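Local coordinates for uncharacterized protein (Bacteroides uniformis, PDB 4JPQ), which is of unknown function but, as a member of carbohydrate-binding family 9, probably binds carbohydrate, at residues A[3-7]-A[197-201]; A[71-77]-A[145-151]; A[78-82]-A[126-132]; A[135-141]-A[155-161]. All blocks are in the same frame, centred on the assembly; numbering follows the deposited sequence.

Contact 1: residues A[3-7]-A[197-201]; sequences SGKSL and SWSPI
Lys5 lies along the indole of Trp198, and this pairing is the tight part of a contact that fades to solvent on its far side. CB of Lys5 sits over one face of the six-membered ring, a CH-pi contact 4.0 Å from the ring centroid and displaced toward the CZ2 rim. Beyond it the chain runs extended past the indole, with CD 3.7 Å from NE1 of Trp198, and ends with NZ donating to Trp198 O at 2.8 Å. The lysine thus holds both the ring and the carbonyl of one residue. Its backbone is held as well: Lys5 N gives a nearly straight bond (166°) to the buried Ser199 OG, 3.2 Å away. The opposite face of the indole receives CD1 of Leu7, while Leu7 CG approaches Trp198 CZ2 obliquely at 3.7 Å. Because CG of Trp198 stands anti to its own backbone N (chi1 167°), the ring is carried between these two side chains. Phe53 and Phe183 add edge-to-face contacts that bury it further. Were the indole cut back to an alanine, Lys5 CB and Leu7 would probably face a gap, although the NZ bond to the backbone carbonyl could remain.

The solvent side is looser. Gly4 touches only lightly, Pro200 barely reaches the lysine chain, and Ser3 is exposed and poorly ordered. Next to the contact, Lys5 and Leu7 share backbone hydrogen bonds with strand 215-219. The contact joins the loop after strand 195-197 to the start of strand 6-11, consistent with the beta-sandwich of carbohydrate-binding family 9.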
# COMPACT_ATOMS: atom_id res chain seq x y z
N SER A 3 -20.85 6.49 1.73
CA SER A 3 -19.82 6.17 2.76
C SER A 3 -18.81 5.16 2.20
O SER A 3 -19.10 4.40 1.24
CB SER A 3 -20.36 5.63 4.11
OG SER A 3 -21.21 6.54 4.75
N GLY A 4 -17.62 5.18 2.79
CA GLY A 4 -16.58 4.24 2.45
C GLY A 4 -16.61 3.06 3.39
O GLY A 4 -17.39 3.03 4.35
N LYS A 5 -15.76 2.08 3.09
CA LYS A 5 -15.62 0.88 3.91
C LYS A 5 -14.89 1.16 5.23
O LYS A 5 -14.33 2.24 5.43
CB LYS A 5 -14.86 -0.22 3.15
CG LYS A 5 -15.61 -0.84 1.97
CD LYS A 5 -14.78 -1.96 1.35
CE LYS A 5 -15.47 -2.64 0.19
NZ LYS A 5 -14.54 -3.56 -0.50
N SER A 6 -14.93 0.17 6.12
CA SER A 6 -14.29 0.25 7.42
C SER A 6 -13.48 -1.02 7.73
O SER A 6 -13.84 -2.13 7.31
CB SER A 6 -15.32 0.56 8.50
OG SER A 6 -15.87 1.83 8.23
N LEU A 7 -12.39 -0.82 8.47
CA LEU A 7 -11.48 -1.88 8.90
C LEU A 7 -11.02 -1.73 10.32
O LEU A 7 -10.72 -0.61 10.76
CB LEU A 7 -10.21 -1.89 8.04
CG LEU A 7 -10.01 -3.03 7.06
CD1 LEU A 7 -8.66 -2.84 6.39
CD2 LEU A 7 -10.09 -4.39 7.76
N SER A 197 -9.28 -1.01 -6.29
CA SER A 197 -9.29 -0.36 -4.97
C SER A 197 -10.02 -1.21 -3.94
O SER A 197 -10.79 -2.12 -4.29
CB SER A 197 -9.93 1.03 -5.02
OG SER A 197 -11.35 0.93 -5.13
N TRP A 198 -9.78 -0.88 -2.66
CA TRP A 198 -10.43 -1.55 -1.54
C TRP A 198 -11.79 -0.90 -1.31
O TRP A 198 -12.83 -1.59 -1.42
CB TRP A 198 -9.54 -1.50 -0.28
CG TRP A 198 -10.27 -1.88 0.96
CD1 TRP A 198 -10.83 -3.10 1.25
CD2 TRP A 198 -10.52 -1.04 2.07
NE1 TRP A 198 -11.42 -3.06 2.48
CE2 TRP A 198 -11.23 -1.81 3.02
CE3 TRP A 198 -10.20 0.29 2.38
CZ2 TRP A 198 -11.64 -1.29 4.25
CZ3 TRP A 198 -10.60 0.80 3.60
CH2 TRP A 198 -11.31 0.01 4.53
N SER A 199 -11.79 0.39 -0.97
CA SER A 199 -13.02 1.14 -0.77
C SER A 199 -13.33 1.78 -2.12
O SER A 199 -12.36 2.17 -2.82
CB SER A 199 -12.89 2.19 0.32
OG SER A 199 -14.12 2.86 0.50
N PRO A 200 -14.64 1.91 -2.49
CA PRO A 200 -14.95 2.42 -3.84
C PRO A 200 -14.70 3.91 -4.07
O PRO A 200 -14.70 4.70 -3.12
CB PRO A 200 -16.44 2.09 -4.01
CG PRO A 200 -16.73 1.03 -3.00
CD PRO A 200 -15.86 1.41 -1.84
N ILE A 201 -14.49 4.25 -5.34
CA ILE A 201 -14.21 5.62 -5.83
C ILE A 201 -15.22 5.93 -6.93
O ILE A 201 -15.40 5.11 -7.83
CB ILE A 201 -12.77 5.74 -6.39
CG1 ILE A 201 -11.74 5.53 -5.27
CG2 ILE A 201 -12.56 7.10 -7.06
CD1 ILE A 201 -10.33 5.30 -5.76

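Contact 2: residues A[71-77]-A[145-151]; sequences ASVRAVA and PFEERLG
Val73 pairs with Arg149 and Ala75 with Phe146 in a two-stranded antiparallel sheet interrupted by a beta bulge. Both are hydrogen-bonded pairs, but the register slips by one residue between them, the extra residue lying in the 146-150 strand. Paired backbone bonds on each side of the bulge hold the strands together, among them Arg149 N to Val73 O at 2.8 Å.

Glu148 reaches back across the neighbouring strand. Its CB lies 4.0 Å from Arg74 CB. With CG anti to the backbone N (chi1 -174°), the chain turns along the other strand, placing CG 3.5 Å from Val73 O. CD then comes within 3.8 Å of Ser72 OG, and OE2 accepts the serine hydroxyl at 2.7 Å through its anti lone pair. The same oxygen also accepts from Gln191 N, so two donors grip it. With an alanine here, Ser72 OG and Gln191 N would probably both be left without their shared acceptor. Arg74 starts beside Glu148, but its guanidinium forms a salt bridge with Asp87.

On the face carrying Val73 and Ala75, the Phe146 ring is enclosed from two sides: Ala75 CB makes a CH-pi contact 3.9 Å from the ring centroid, and NH2 of Arg149 lies 3.5 Å above the opposite face.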
# COMPACT_ATOMS: atom_id res chain seq x y z
N ALA A 71 -1.72 -11.87 -14.62
CA ALA A 71 -1.23 -12.39 -15.92
C ALA A 71 0.19 -12.00 -16.31
O ALA A 71 0.77 -12.64 -17.19
CB ALA A 71 -2.21 -12.06 -17.05
N SER A 72 0.73 -10.95 -15.70
CA SER A 72 2.11 -10.51 -15.95
C SER A 72 2.65 -9.63 -14.84
O SER A 72 1.87 -9.01 -14.11
CB SER A 72 2.24 -9.78 -17.30
OG SER A 72 1.57 -8.53 -17.32
N VAL A 73 3.97 -9.59 -14.73
CA VAL A 73 4.69 -8.77 -13.75
C VAL A 73 5.83 -8.02 -14.42
O VAL A 73 6.35 -8.45 -15.44
CB VAL A 73 5.21 -9.59 -12.55
CG1 VAL A 73 4.03 -10.12 -11.74
CG2 VAL A 73 6.11 -10.73 -12.97
N ARG A 74 6.23 -6.91 -13.80
CA ARG A 74 7.24 -5.99 -14.36
C ARG A 74 7.82 -5.15 -13.23
O ARG A 74 7.10 -4.82 -12.31
CB ARG A 74 6.52 -5.09 -15.37
CG ARG A 74 7.35 -4.04 -16.09
CD ARG A 74 6.43 -3.19 -16.97
NE ARG A 74 7.16 -2.26 -17.84
CZ ARG A 74 7.57 -1.03 -17.52
NH1 ARG A 74 7.35 -0.48 -16.31
NH2 ARG A 74 8.22 -0.31 -18.43
N ALA A 75 9.11 -4.83 -13.30
CA ALA A 75 9.78 -3.99 -12.27
C ALA A 75 11.00 -3.29 -12.85
O ALA A 75 12.13 -3.64 -12.56
CB ALA A 75 10.15 -4.81 -11.06
N VAL A 76 10.75 -2.34 -13.74
CA VAL A 76 11.79 -1.57 -14.42
C VAL A 76 12.42 -0.49 -13.52
O VAL A 76 13.61 -0.22 -13.64
CB VAL A 76 11.27 -0.97 -15.76
CG1 VAL A 76 12.34 -0.12 -16.46
CG2 VAL A 76 10.79 -2.10 -16.68
N ALA A 77 11.62 0.11 -12.64
CA ALA A 77 12.08 1.23 -11.80
C ALA A 77 13.43 0.95 -11.13
O ALA A 77 13.53 0.01 -10.36
CB ALA A 77 11.03 1.57 -10.76
N PRO A 145 16.06 -5.02 -10.80
CA PRO A 145 14.94 -4.61 -11.66
C PRO A 145 14.84 -5.56 -12.88
O PRO A 145 15.86 -6.12 -13.29
CB PRO A 145 15.31 -3.19 -12.12
CG PRO A 145 16.49 -2.78 -11.31
CD PRO A 145 17.14 -4.01 -10.76
N PHE A 146 13.63 -5.75 -13.42
CA PHE A 146 13.41 -6.65 -14.57
C PHE A 146 12.30 -6.22 -15.52
O PHE A 146 11.28 -5.69 -15.08
CB PHE A 146 13.15 -8.11 -14.11
CG PHE A 146 11.99 -8.27 -13.14
CD1 PHE A 146 10.68 -8.48 -13.61
CD2 PHE A 146 12.19 -8.27 -11.77
CE1 PHE A 146 9.61 -8.65 -12.73
CE2 PHE A 146 11.13 -8.44 -10.88
CZ PHE A 146 9.83 -8.64 -11.36
N GLU A 147 12.51 -6.47 -16.82
CA GLU A 147 11.51 -6.19 -17.87
C GLU A 147 10.33 -7.13 -17.71
O GLU A 147 10.45 -8.20 -17.10
CB GLU A 147 12.12 -6.32 -19.27
CG GLU A 147 13.14 -5.23 -19.62
CD GLU A 147 12.51 -3.83 -19.77
OE1 GLU A 147 11.31 -3.69 -20.10
OE2 GLU A 147 13.24 -2.85 -19.53
N GLU A 148 9.19 -6.73 -18.26
CA GLU A 148 7.96 -7.50 -18.11
C GLU A 148 8.11 -9.01 -18.42
O GLU A 148 8.66 -9.35 -19.45
CB GLU A 148 6.82 -6.90 -18.97
CG GLU A 148 5.46 -7.57 -18.76
CD GLU A 148 4.31 -6.84 -19.40
OE1 GLU A 148 4.51 -6.16 -20.42
OE2 GLU A 148 3.18 -6.94 -18.87
N ARG A 149 7.62 -9.86 -17.52
CA ARG A 149 7.57 -11.32 -17.70
C ARG A 149 6.10 -11.73 -17.82
O ARG A 149 5.33 -11.61 -16.85
CB ARG A 149 8.19 -12.05 -16.52
CG ARG A 149 9.65 -11.74 -16.23
CD ARG A 149 10.03 -12.41 -14.92
NE ARG A 149 11.29 -11.92 -14.36
CZ ARG A 149 11.72 -12.15 -13.11
NH1 ARG A 149 11.00 -12.87 -12.23
NH2 ARG A 149 12.89 -11.65 -12.73
N LEU A 150 5.73 -12.20 -19.01
CA LEU A 150 4.38 -12.67 -19.31
C LEU A 150 4.19 -14.06 -18.72
O LEU A 150 5.13 -14.86 -18.71
CB LEU A 150 4.14 -12.71 -20.83
CG LEU A 150 4.32 -11.38 -21.58
CD1 LEU A 150 4.17 -11.56 -23.08
CD2 LEU A 150 3.34 -10.33 -21.07
N GLY A 151 2.96 -14.33 -18.27
CA GLY A 151 2.59 -15.61 -17.67
C GLY A 151 2.04 -15.39 -16.28
O GLY A 151 2.49 -14.48 -15.57

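Contact 3: residues A[78-82]-A[126-132]; sequences SGDNG and TASQEVL. With SO4 (sulfate ion), chain D; SO4 (sulfate ion), chain E.
Asn81 holds a left-handed backbone conformation (phi 61°) at the third position of a type II beta turn running from Gly79 to Gly82, and from there its amide supplies the one hydrogen bond between the two segments. ND2 donates to Ala127 O at 3.0 Å, with the acceptor in the plane of the asparagine amide and the donor in the plane of the carbonyl. The other end of the amide is also held, because OD1 accepts from Ile115 N. Bonds at both ends fix the rotation of the group. Thr126 OG1 lies over one face of the amide, 3.1 Å from Asn81 CG but poorly angled for bonding to either end.

The apolar side of the contact belongs to Leu132. Its CD1 packs 3.7 Å from Asp80 CB and 3.5 Å from Asn81 ND2, while CD2 lies near Asn81 OD1, so both methyls lie on the side of the amide plane opposite Thr126 OG1. Asp80 runs alongside the leucine in the opposite sense, and its OD1 forms a salt bridge with Arg137 and accepts from Leu113 N.

Two sulfates, probably from the crystallisation liquor, are held by backbone N-H groups. One takes a bond from Ser78 N, a weak one from Gly79 N and another from Arg83 N. The second accepts from Gln129 N, almost in line with the N-H (174°), consistent with the known anion preference of helix N-termini. The recognised elements joined here are the type II turn, whose asparagine bonds Ala127 O, and, one residue on, the serine N-cap of helix 129-134, with Ser128 OG weakly accepting from Val131 N.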
# COMPACT_ATOMS: atom_id res chain seq x y z
N SER A 78 14.45 1.73 -11.47
CA SER A 78 15.82 1.47 -10.96
C SER A 78 16.08 1.88 -9.51
O SER A 78 17.03 1.37 -8.91
CB SER A 78 16.88 2.09 -11.89
OG SER A 78 16.75 3.50 -11.92
N GLY A 79 15.29 2.80 -8.97
CA GLY A 79 15.46 3.23 -7.58
C GLY A 79 14.18 3.61 -6.89
O GLY A 79 13.11 3.63 -7.51
N ASP A 80 14.28 3.90 -5.59
CA ASP A 80 13.15 4.36 -4.80
C ASP A 80 12.72 5.71 -5.35
O ASP A 80 13.52 6.42 -5.97
CB ASP A 80 13.47 4.47 -3.30
CG ASP A 80 13.65 3.11 -2.62
OD1 ASP A 80 13.38 2.04 -3.21
OD2 ASP A 80 14.09 3.13 -1.45
N ASN A 81 11.44 6.02 -5.16
CA ASN A 81 10.81 7.20 -5.74
C ASN A 81 10.83 7.21 -7.28
O ASN A 81 10.69 8.25 -7.91
CB ASN A 81 11.36 8.52 -5.17
CG ASN A 81 11.06 8.71 -3.69
OD1 ASN A 81 10.11 8.13 -3.14
ND2 ASN A 81 11.84 9.57 -3.04
N GLY A 82 10.92 6.02 -7.86
CA GLY A 82 10.88 5.86 -9.30
C GLY A 82 9.43 5.79 -9.76
O GLY A 82 8.50 5.99 -8.98
N THR A 126 8.22 14.30 -2.51
CA THR A 126 8.65 12.93 -2.41
C THR A 126 9.46 12.83 -1.09
O THR A 126 10.05 13.81 -0.64
CB THR A 126 9.44 12.55 -3.69
OG1 THR A 126 9.23 11.18 -3.98
CG2 THR A 126 10.96 12.92 -3.64
N ALA A 127 9.49 11.65 -0.48
CA ALA A 127 10.22 11.45 0.78
C ALA A 127 11.75 11.38 0.61
O ALA A 127 12.25 11.04 -0.47
CB ALA A 127 9.73 10.18 1.46
N SER A 128 12.46 11.68 1.69
CA SER A 128 13.92 11.60 1.69
C SER A 128 14.41 10.15 1.84
O SER A 128 13.65 9.25 2.21
CB SER A 128 14.50 12.44 2.84
OG SER A 128 14.09 11.94 4.11
N GLN A 129 15.70 9.94 1.55
CA GLN A 129 16.37 8.63 1.68
C GLN A 129 16.23 8.08 3.10
O GLN A 129 15.95 6.89 3.26
CB GLN A 129 17.89 8.72 1.32
CG GLN A 129 18.23 8.93 -0.16
CD GLN A 129 17.66 7.84 -1.08
OE1 GLN A 129 17.43 6.70 -0.67
NE2 GLN A 129 17.43 8.20 -2.33
N GLU A 130 16.43 8.96 4.09
CA GLU A 130 16.28 8.63 5.52
C GLU A 130 14.88 8.03 5.79
O GLU A 130 14.77 6.96 6.41
CB GLU A 130 16.52 9.91 6.37
CG GLU A 130 16.52 9.75 7.89
CD GLU A 130 17.73 9.00 8.46
OE1 GLU A 130 18.83 9.04 7.87
OE2 GLU A 130 17.57 8.37 9.53
N VAL A 131 13.85 8.68 5.25
CA VAL A 131 12.45 8.25 5.42
C VAL A 131 12.15 6.98 4.61
O VAL A 131 11.44 6.09 5.10
CB VAL A 131 11.46 9.38 5.04
CG1 VAL A 131 10.00 8.91 5.13
CG2 VAL A 131 11.66 10.60 5.93
N LEU A 132 12.67 6.89 3.38
CA LEU A 132 12.54 5.66 2.58
C LEU A 132 13.19 4.48 3.31
O LEU A 132 12.63 3.38 3.32
CB LEU A 132 13.17 5.82 1.20
CG LEU A 132 12.43 6.78 0.26
CD1 LEU A 132 13.37 7.26 -0.84
CD2 LEU A 132 11.17 6.13 -0.30
S SO4 D . 12.95 4.91 -12.52
O1 SO4 D . 13.04 6.32 -12.96
O2 SO4 D . 13.64 4.00 -13.48
O3 SO4 D . 13.54 4.74 -11.15
O4 SO4 D . 11.51 4.55 -12.52
S SO4 E . 17.25 13.33 -0.01
O1 SO4 E . 17.24 13.18 -1.49
O2 SO4 E . 18.61 13.70 0.47
O3 SO4 E . 16.21 14.33 0.39
O4 SO4 E . 16.96 12.02 0.61

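Contact 4: residues A[135-141]-A[155-161]; sequences VKRWSSL and WELVMVI
Trp138 and Val158 face each other as a hydrogen-bonded pair in an antiparallel arrangement of strands 136-139 and 152-162, part of a beta-rich fold consistent with the beta-sandwich of carbohydrate-binding family 9. On their face of the sheet, the CE3-CZ3 side of the indole rests obliquely against the valine methyl and the glutamate stem, with CE3 3.9 Å from Val158 CG2 and CZ3 4.1 Å from Glu156 CB. The ring plane is almost perpendicular (86°) to the carboxylate, which His65 engages. Further along this face, the stem of Lys136 abuts Val160, CB to CB at 4.0 Å, before its amine leads away to Ser17.

The reverse face, with Leu157 and Met159 (a selenomethionine), turns into the core against strands 89-95 and 102-108. At one end Val135 CG1 and Ile161 CG1 lie side by side, both side chains pointing the same way. At the other, Leu141 crosses Trp155 at about a right angle, CD1 lodging 3.7 Å from Trp155 CB. An ST turn, Leu141 N bonded to Ser139 OG, which also hydrogen-bonds Cys109 O, brings the leucine there. Where the regular pairing ends, Ser140 N donates to Glu156 O, and Ser140 OG accepts from Glu156 N at 3.1 Å.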
# COMPACT_ATOMS: atom_id res chain seq x y z
N VAL A 135 11.10 2.61 6.07
CA VAL A 135 10.08 1.64 5.66
C VAL A 135 10.74 0.35 5.22
O VAL A 135 11.37 0.30 4.17
CB VAL A 135 9.16 2.16 4.53
CG1 VAL A 135 8.11 1.11 4.17
CG2 VAL A 135 8.49 3.46 4.95
N LYS A 136 10.60 -0.68 6.05
CA LYS A 136 11.16 -1.99 5.76
C LYS A 136 10.19 -2.66 4.81
O LYS A 136 8.99 -2.46 4.92
CB LYS A 136 11.36 -2.82 7.03
CG LYS A 136 12.31 -2.19 8.03
CD LYS A 136 12.20 -2.92 9.37
CE LYS A 136 13.19 -2.38 10.40
NZ LYS A 136 13.19 -3.21 11.63
N ARG A 137 10.75 -3.41 3.88
CA ARG A 137 10.01 -4.10 2.84
C ARG A 137 10.52 -5.50 2.59
O ARG A 137 11.66 -5.82 2.94
CB ARG A 137 10.19 -3.34 1.55
CG ARG A 137 9.55 -1.98 1.51
CD ARG A 137 10.26 -1.08 0.52
NE ARG A 137 11.35 -0.28 1.09
CZ ARG A 137 12.24 0.43 0.37
NH1 ARG A 137 12.25 0.42 -0.96
NH2 ARG A 137 13.15 1.14 1.01
N TRP A 138 9.67 -6.30 1.95
CA TRP A 138 10.02 -7.64 1.48
C TRP A 138 9.04 -8.04 0.38
O TRP A 138 7.85 -7.76 0.49
CB TRP A 138 9.98 -8.68 2.62
CG TRP A 138 10.06 -10.12 2.12
CD1 TRP A 138 11.20 -10.84 1.88
CD2 TRP A 138 8.97 -10.96 1.74
NE1 TRP A 138 10.88 -12.09 1.41
CE2 TRP A 138 9.52 -12.19 1.30
CE3 TRP A 138 7.58 -10.80 1.74
CZ2 TRP A 138 8.72 -13.27 0.87
CZ3 TRP A 138 6.76 -11.88 1.30
CH2 TRP A 138 7.35 -13.10 0.87
N SER A 139 9.55 -8.72 -0.64
CA SER A 139 8.73 -9.29 -1.71
C SER A 139 9.24 -10.65 -2.13
O SER A 139 10.42 -10.94 -2.01
CB SER A 139 8.70 -8.38 -2.93
OG SER A 139 7.96 -8.98 -3.98
N SER A 140 8.32 -11.47 -2.65
CA SER A 140 8.65 -12.80 -3.20
C SER A 140 9.37 -12.67 -4.55
O SER A 140 9.91 -13.67 -5.04
CB SER A 140 7.40 -13.70 -3.31
OG SER A 140 6.45 -13.21 -4.25
N LEU A 141 9.32 -11.49 -5.19
CA LEU A 141 10.03 -11.18 -6.44
C LEU A 141 11.07 -10.08 -6.22
O LEU A 141 11.47 -9.39 -7.17
CB LEU A 141 9.03 -10.74 -7.51
CG LEU A 141 7.98 -11.76 -7.92
CD1 LEU A 141 6.99 -11.12 -8.87
CD2 LEU A 141 8.63 -12.98 -8.55
N TRP A 155 2.52 -13.53 -6.41
CA TRP A 155 3.53 -12.86 -5.59
C TRP A 155 2.92 -12.22 -4.36
O TRP A 155 1.71 -12.06 -4.29
CB TRP A 155 4.34 -11.83 -6.38
CG TRP A 155 3.56 -10.74 -7.04
CD1 TRP A 155 2.87 -10.82 -8.21
CD2 TRP A 155 3.47 -9.37 -6.61
NE1 TRP A 155 2.32 -9.60 -8.53
CE2 TRP A 155 2.67 -8.69 -7.56
CE3 TRP A 155 3.97 -8.65 -5.52
CZ2 TRP A 155 2.36 -7.34 -7.44
CZ3 TRP A 155 3.66 -7.29 -5.41
CH2 TRP A 155 2.86 -6.66 -6.36
N GLU A 156 3.79 -11.94 -3.39
CA GLU A 156 3.41 -11.33 -2.13
C GLU A 156 4.40 -10.22 -1.79
O GLU A 156 5.56 -10.26 -2.21
CB GLU A 156 3.40 -12.36 -1.00
CG GLU A 156 2.58 -13.60 -1.31
CD GLU A 156 2.40 -14.55 -0.13
OE1 GLU A 156 2.79 -14.21 1.00
OE2 GLU A 156 1.84 -15.66 -0.35
N LEU A 157 3.92 -9.24 -1.02
CA LEU A 157 4.70 -8.08 -0.64
C LEU A 157 4.30 -7.56 0.72
O LEU A 157 3.11 -7.57 1.05
CB LEU A 157 4.54 -6.98 -1.70
CG LEU A 157 5.32 -5.66 -1.49
CD1 LEU A 157 5.83 -5.12 -2.81
CD2 LEU A 157 4.53 -4.60 -0.73
N VAL A 158 5.30 -7.06 1.47
CA VAL A 158 5.13 -6.56 2.81
C VAL A 158 5.78 -5.21 2.98
O VAL A 158 6.85 -4.96 2.43
CB VAL A 158 5.78 -7.53 3.82
CG1 VAL A 158 5.95 -6.92 5.22
CG2 VAL A 158 4.97 -8.80 3.90
N MSE A 159 5.12 -4.35 3.75
CA MSE A 159 5.62 -3.04 4.12
C MSE A 159 5.45 -2.91 5.61
O MSE A 159 4.37 -3.20 6.15
CB MSE A 159 4.82 -1.91 3.45
CG MSE A 159 5.13 -1.78 1.97
SE MSE A 159 4.34 -0.12 1.29
CE MSE A 159 2.72 -0.76 0.36
N VAL A 160 6.52 -2.49 6.29
CA VAL A 160 6.51 -2.20 7.73
C VAL A 160 6.73 -0.68 7.80
O VAL A 160 7.83 -0.20 7.55
CB VAL A 160 7.61 -2.96 8.48
CG1 VAL A 160 7.56 -2.66 9.97
CG2 VAL A 160 7.47 -4.45 8.22
N ILE A 161 5.66 0.07 8.07
CA ILE A 161 5.68 1.53 8.05
C ILE A 161 5.77 2.10 9.47
O ILE A 161 4.77 2.09 10.19
CB ILE A 161 4.43 2.08 7.32
CG1 ILE A 161 4.39 1.57 5.87
CG2 ILE A 161 4.41 3.61 7.33
CD1 ILE A 161 3.07 1.80 5.17

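Contact 1 spans the chain, joining its beginning to a loop near its end, and the other three are formed by residues between those two segments. It lies apart, its centre about 23 Å from that of contact 4 and on the opposite side of the chain's centre. Contacts 2, 3 and 4 form one connected region. Strands 136-139, 146-150 and 152-162 follow each other, so contacts 2 and 4 interlock along the chain, and the small two-stranded sheet packs on strand 152-162 through Val73, its CG1 3.7 Å from Trp155 NE1. The centres of contacts 3 and 4 are about 15 Å apart; helix 129-134 leads directly into strand 136-139, and Arg137 also ties the 78-82 turn to that strand.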